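Local coordinates for protein serpin-ZX (Arabidopsis thaliana, PDB 3LE2) that inhibits target proteases such as metacaspase-9 by offering a reactive centre loop that is cleaved and then holds the enzyme covalently, restraining programmed cell death, at residues M17-H22 / V33-A38. Residues are numbered along the deposited sequence; the frame is centred on the assembly and turned at random.
Sequences MNLAKH and VIFSPA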
loop_
_atom_site.group_PDB
_atom_site.type_symbol
_atom_site.label_atom_id
_atom_site.label_comp_id
_atom_site.label_asym_id
_atom_site.label_seq_id
_atom_site.Cartn_x
_atom_site.Cartn_y
_atom_site.Cartn_z
ATOM N N MET A 17 3.423 -2.748 8.807
ATOM C CA MET A 17 4.732 -2.092 8.872
ATOM C C MET A 17 5.851 -3.120 8.956
ATOM O O MET A 17 6.926 -2.933 8.387
ATOM C CB MET A 17 4.818 -1.133 10.057
ATOM C CG MET A 17 3.860 0.047 9.979
ATOM S SD MET A 17 4.014 1.015 8.468
ATOM C CE MET A 17 5.658 1.658 8.604
ATOM N N ASN A 18 5.607 -4.212 9.669
ATOM C CA ASN A 18 6.603 -5.270 9.731
ATOM C C ASN A 18 6.733 -5.965 8.365
ATOM O O ASN A 18 7.828 -6.289 7.917
ATOM C CB ASN A 18 6.261 -6.269 10.846
ATOM C CG ASN A 18 7.420 -7.190 11.178
ATOM O OD1 ASN A 18 8.586 -6.870 10.926
ATOM N ND2 ASN A 18 7.106 -8.343 11.735
ATOM N N LEU A 19 5.605 -6.185 7.702
ATOM C CA LEU A 19 5.629 -6.666 6.325
ATOM C C LEU A 19 6.489 -5.727 5.475
ATOM O O LEU A 19 7.384 -6.179 4.760
ATOM C CB LEU A 19 4.206 -6.799 5.764
ATOM C CG LEU A 19 4.079 -7.111 4.263
ATOM C CD1 LEU A 19 4.792 -8.387 3.917
ATOM C CD2 LEU A 19 2.615 -7.184 3.836
ATOM N N ALA A 20 6.254 -4.421 5.578
ATOM C CA ALA A 20 7.074 -3.456 4.837
ATOM C C ALA A 20 8.562 -3.601 5.160
ATOM O O ALA A 20 9.412 -3.466 4.286
ATOM C CB ALA A 20 6.605 -2.032 5.096
ATOM N N LYS A 21 8.873 -3.867 6.425
ATOM C CA LYS A 21 10.256 -4.082 6.847
ATOM C C LYS A 21 10.833 -5.281 6.116
ATOM O O LYS A 21 11.930 -5.213 5.560
ATOM C CB LYS A 21 10.333 -4.302 8.364
ATOM C CG LYS A 21 11.739 -4.570 8.926
ATOM C CD LYS A 21 12.614 -3.317 8.944
ATOM C CE LYS A 21 13.946 -3.576 9.649
ATOM N NZ LYS A 21 14.842 -2.378 9.710
ATOM N N HIS A 22 10.091 -6.384 6.114
ATOM C CA HIS A 22 10.555 -7.598 5.437
ATOM C C HIS A 22 10.688 -7.427 3.923
ATOM O O HIS A 22 11.600 -7.975 3.333
ATOM C CB HIS A 22 9.660 -8.793 5.760
ATOM C CG HIS A 22 9.801 -9.286 7.168
ATOM N ND1 HIS A 22 10.034 -10.610 7.474
ATOM C CD2 HIS A 22 9.748 -8.630 8.352
ATOM C CE1 HIS A 22 10.111 -10.749 8.788
ATOM N NE2 HIS A 22 9.943 -9.562 9.345
ATOM N N VAL A 33 10.639 1.412 -2.514
ATOM C CA VAL A 33 9.562 0.444 -2.333
ATOM C C VAL A 33 8.206 1.159 -2.251
ATOM O O VAL A 33 8.103 2.228 -1.653
ATOM C CB VAL A 33 9.735 -0.354 -1.016
ATOM C CG1 VAL A 33 8.520 -1.260 -0.779
ATOM C CG2 VAL A 33 11.012 -1.146 -1.018
ATOM N N ILE A 34 7.172 0.576 -2.851
ATOM C CA ILE A 34 5.789 1.003 -2.596
ATOM C C ILE A 34 4.915 -0.236 -2.751
ATOM O O ILE A 34 5.112 -0.998 -3.687
ATOM C CB ILE A 34 5.310 2.112 -3.563
ATOM C CG1 ILE A 34 3.952 2.667 -3.131
ATOM C CG2 ILE A 34 5.235 1.601 -5.001
ATOM C CD1 ILE A 34 3.999 3.501 -1.855
ATOM N N PHE A 35 3.984 -0.463 -1.821
ATOM C CA PHE A 35 3.041 -1.577 -1.959
ATOM C C PHE A 35 1.771 -1.316 -1.164
ATOM O O PHE A 35 1.767 -0.493 -0.271
ATOM C CB PHE A 35 3.681 -2.894 -1.512
ATOM C CG PHE A 35 3.765 -3.050 -0.014
ATOM C CD1 PHE A 35 4.797 -2.465 0.699
ATOM C CD2 PHE A 35 2.816 -3.787 0.671
ATOM C CE1 PHE A 35 4.887 -2.603 2.093
ATOM C CE2 PHE A 35 2.885 -3.933 2.056
ATOM C CZ PHE A 35 3.923 -3.338 2.774
ATOM N N SER A 36 0.696 -2.025 -1.488
ATOM C CA SER A 36 -0.567 -1.827 -0.798
ATOM C C SER A 36 -0.903 -2.976 0.160
ATOM O O SER A 36 -1.282 -4.065 -0.271
ATOM C CB SER A 36 -1.701 -1.643 -1.812
ATOM O OG SER A 36 -2.957 -1.644 -1.164
ATOM N N PRO A 37 -0.769 -2.729 1.469
ATOM C CA PRO A 37 -1.076 -3.724 2.507
ATOM C C PRO A 37 -2.549 -4.130 2.459
ATOM O O PRO A 37 -2.876 -5.293 2.660
ATOM C CB PRO A 37 -0.791 -2.970 3.818
ATOM C CG PRO A 37 0.051 -1.807 3.437
ATOM C CD PRO A 37 -0.312 -1.449 2.033
ATOM N N ALA A 38 -3.429 -3.167 2.206
ATOM C CA ALA A 38 -4.844 -3.443 2.032
ATOM C C ALA A 38 -5.085 -4.476 0.946
ATOM O O ALA A 38 -5.827 -5.433 1.157
ATOM C CB ALA A 38 -5.593 -2.165 1.713
#
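Helix 5-25 packs against the short strand 33-35 without a backbone hydrogen bond between 17-22 and 33-38, the CA atoms of Ala20 and Phe35 standing 8.1 Å apart and those of Leu19 and Pro37 8.3 Å. Phe35 spans this gap, its far ring edge abutting the helix at two successive residues. Ala20 CB meets that edge close to the ring plane, 3.5 Å from Phe35 CE1, and Ala20 CA is nearly as close to the same carbon, at 3.6 Å; the small methyl lets the ring come right up to the helix backbone. Leu19 grips the other corner, where its CD2 lies 3.7 Å from Phe35 CE2, an oblique approach, with CG just behind at 4.0 Å from CE2. With CG anti to the main-chain N (chi1 172°) and chi2 near 58°, Leu19 directs CD2 to the ring. Phe35 CB already points toward the helix, and chi1 77° places CG between N and the carbonyl carbon, carrying the ring on to it. Ile385 of the antiparallel neighbour strand 382-388 is backbone-bonded to Phe35 and also touches Ala20 and Pro37; Leu19 also touches Leu297. The strand ends with Phe35, and Ser36 follows as N-cap of helix 37-49, its OG hydrogen-bonded with Ser39 OG and Leu383 O. The contact thus joins the N-terminal helix of the serpin fold to the strand-to-helix junction that follows it, away from the reactive centre loop. With all three touching residues buried and apolar, this join rests on van der Waals fit and exclusion of water, and carries no directional polar bond.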